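PDB 5JM8: aerobactin synthase IucA from Klebsiella pneumoniae subsp. pneumoniae, which probably catalyses an ATP-dependent ligation step in the biosynthesis of the siderophore aerobactin, as a member of the NIS synthetase family. Local coordinates for residues E140-L145 with P261-R266. Numbering follows the deposited sequence.
Sequences EAEQAL and PTTSSR. With ATP (adenosine-5'-triphosphate), chain I.
Through one carboxylate oxygen, Glu142 meets the turn Thr262-Ser265, whose Ser264 holds a phosphate of ATP. Its OE1 accepts two hydrogen bonds from Thr263: OG1 donates to the syn lone pair of OE1 over 2.8 Å, and the backbone N lies 3.2 Å from OE1 on the anti side, almost straight at 170°. A bend at chi2 (-61°) lays the chain across Thr263. Threonine suits this place because OG1 sits between its backbone N and carbonyl carbon, so hydroxyl and N-H face the same oxygen. Gln143 NE2 makes a weak 3.4 Å hydrogen bond to Pro261 O; its stronger partner is Pro175 O. Leu145, branched and apolar, lays CD2 against the adenine, 3.5 Å from ATP C8.

The type I turn, closed by Ser265 N to Thr262 O, lets Ser264 OG donate a 2.6 Å hydrogen bond to ATP O1G. Positively charged Arg266 suits the beta phosphate: NE and NH1 donate hydrogen bonds to O1B and O2B. Further out, Arg446 forms a salt bridge with Glu142 OE2, probably keeping the buried carboxylate ionised, and NE2 of Gln429, a magnesium-site residue, donates a hydrogen bond to Thr263 OG1. In this IucA/IucC-family enzyme's ATP pocket, the hairpin loop between antiparallel strands 258-261 and 267-269 grips the beta and gamma phosphates.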
# COMPACT_ATOMS: atom_id res chain seq x y z
N GLU A 140 5.60 -5.54 -14.84
CA GLU A 140 6.06 -6.93 -14.83
C GLU A 140 5.88 -7.59 -16.19
O GLU A 140 6.78 -8.25 -16.69
CB GLU A 140 5.30 -7.73 -13.76
CG GLU A 140 5.69 -7.38 -12.33
CD GLU A 140 4.86 -8.11 -11.30
OE1 GLU A 140 3.63 -8.25 -11.51
OE2 GLU A 140 5.42 -8.54 -10.27
N ALA A 141 4.70 -7.39 -16.79
CA ALA A 141 4.40 -8.00 -18.09
C ALA A 141 5.30 -7.43 -19.18
O ALA A 141 5.72 -8.16 -20.08
CB ALA A 141 2.94 -7.77 -18.44
N GLU A 142 5.60 -6.14 -19.10
CA GLU A 142 6.38 -5.47 -20.13
C GLU A 142 7.82 -5.94 -20.17
O GLU A 142 8.52 -5.73 -21.16
CB GLU A 142 6.35 -3.95 -19.92
CG GLU A 142 5.03 -3.29 -20.27
CD GLU A 142 4.64 -3.47 -21.72
OE1 GLU A 142 5.53 -3.55 -22.58
OE2 GLU A 142 3.42 -3.54 -22.00
N GLN A 143 8.28 -6.56 -19.09
CA GLN A 143 9.66 -7.03 -19.00
C GLN A 143 9.74 -8.55 -18.90
O GLN A 143 10.82 -9.10 -18.65
CB GLN A 143 10.35 -6.40 -17.80
CG GLN A 143 10.53 -4.89 -17.92
CD GLN A 143 11.28 -4.29 -16.75
OE1 GLN A 143 11.18 -4.77 -15.62
NE2 GLN A 143 12.05 -3.24 -17.02
N ALA A 144 8.62 -9.23 -19.12
CA ALA A 144 8.56 -10.68 -18.97
C ALA A 144 8.74 -11.40 -20.31
O ALA A 144 8.74 -12.63 -20.36
CB ALA A 144 7.24 -11.09 -18.33
N LEU A 145 8.89 -10.63 -21.39
CA LEU A 145 9.11 -11.22 -22.70
C LEU A 145 10.60 -11.48 -22.94
O LEU A 145 11.38 -10.54 -23.13
CB LEU A 145 8.55 -10.31 -23.80
CG LEU A 145 8.67 -10.82 -25.24
CD1 LEU A 145 7.80 -12.06 -25.45
CD2 LEU A 145 8.30 -9.73 -26.23
N PRO A 261 12.47 0.16 -19.18
CA PRO A 261 12.26 -0.11 -20.61
C PRO A 261 11.20 -1.18 -20.83
O PRO A 261 11.22 -2.21 -20.16
CB PRO A 261 13.64 -0.58 -21.09
CG PRO A 261 14.39 -0.95 -19.85
CD PRO A 261 13.86 -0.07 -18.77
N THR A 262 10.26 -0.92 -21.74
CA THR A 262 9.17 -1.85 -22.00
C THR A 262 9.54 -2.81 -23.13
O THR A 262 10.68 -2.82 -23.58
CB THR A 262 7.87 -1.11 -22.35
OG1 THR A 262 8.02 -0.43 -23.61
CG2 THR A 262 7.53 -0.09 -21.27
N THR A 263 8.57 -3.60 -23.57
CA THR A 263 8.79 -4.59 -24.63
C THR A 263 9.48 -4.00 -25.86
O THR A 263 10.23 -4.71 -26.55
CB THR A 263 7.45 -5.22 -25.08
OG1 THR A 263 6.44 -4.20 -25.14
CG2 THR A 263 7.01 -6.31 -24.12
N SER A 264 9.25 -2.72 -26.13
CA SER A 264 9.79 -2.06 -27.31
C SER A 264 11.12 -1.36 -27.04
O SER A 264 11.69 -0.74 -27.93
CB SER A 264 8.78 -1.05 -27.86
OG SER A 264 8.38 -0.15 -26.84
N SER A 265 11.59 -1.46 -25.80
CA SER A 265 12.87 -0.90 -25.37
C SER A 265 12.91 0.63 -25.41
O SER A 265 13.29 1.27 -24.43
CB SER A 265 14.02 -1.47 -26.21
OG SER A 265 14.11 -2.87 -26.08
N ARG A 266 12.55 1.23 -26.55
CA ARG A 266 12.63 2.68 -26.69
C ARG A 266 11.53 3.39 -25.93
O ARG A 266 11.61 4.60 -25.71
CB ARG A 266 12.59 3.09 -28.16
CG ARG A 266 11.32 2.71 -28.92
CD ARG A 266 11.29 3.46 -30.25
NE ARG A 266 10.31 2.93 -31.20
CZ ARG A 266 10.15 3.41 -32.43
NH1 ARG A 266 9.24 2.88 -33.24
NH2 ARG A 266 10.89 4.42 -32.85
PG ATP I . 5.86 1.23 -28.76
O1G ATP I . 6.59 1.66 -27.52
O2G ATP I . 4.74 0.26 -28.49
O3G ATP I . 5.44 2.37 -29.66
PB ATP I . 7.28 0.41 -31.16
O1B ATP I . 8.75 0.13 -31.32
O2B ATP I . 6.68 1.65 -31.79
O3B ATP I . 6.93 0.33 -29.58
PA ATP I . 6.69 -1.62 -33.09
O1A ATP I . 7.27 -0.63 -34.06
O2A ATP I . 5.40 -2.33 -33.43
O3A ATP I . 6.46 -0.88 -31.68
O5' ATP I . 7.77 -2.75 -32.73
C5' ATP I . 7.39 -3.76 -31.80
C4' ATP I . 8.58 -4.26 -30.99
O4' ATP I . 8.12 -5.31 -30.13
C3' ATP I . 9.70 -4.83 -31.85
O3' ATP I . 10.95 -4.25 -31.46
C2' ATP I . 9.68 -6.33 -31.61
O2' ATP I . 11.00 -6.86 -31.45
C1' ATP I . 8.89 -6.50 -30.32
N9 ATP I . 7.98 -7.67 -30.38
C8 ATP I . 8.03 -8.71 -29.54
N7 ATP I . 7.08 -9.62 -29.84
C5 ATP I . 6.40 -9.16 -30.90
C6 ATP I . 5.27 -9.63 -31.72
N6 ATP I . 4.68 -10.81 -31.43
N1 ATP I . 4.86 -8.85 -32.74
C2 ATP I . 5.45 -7.67 -33.02
N3 ATP I . 6.48 -7.18 -32.32
C4 ATP I . 7.00 -7.87 -31.26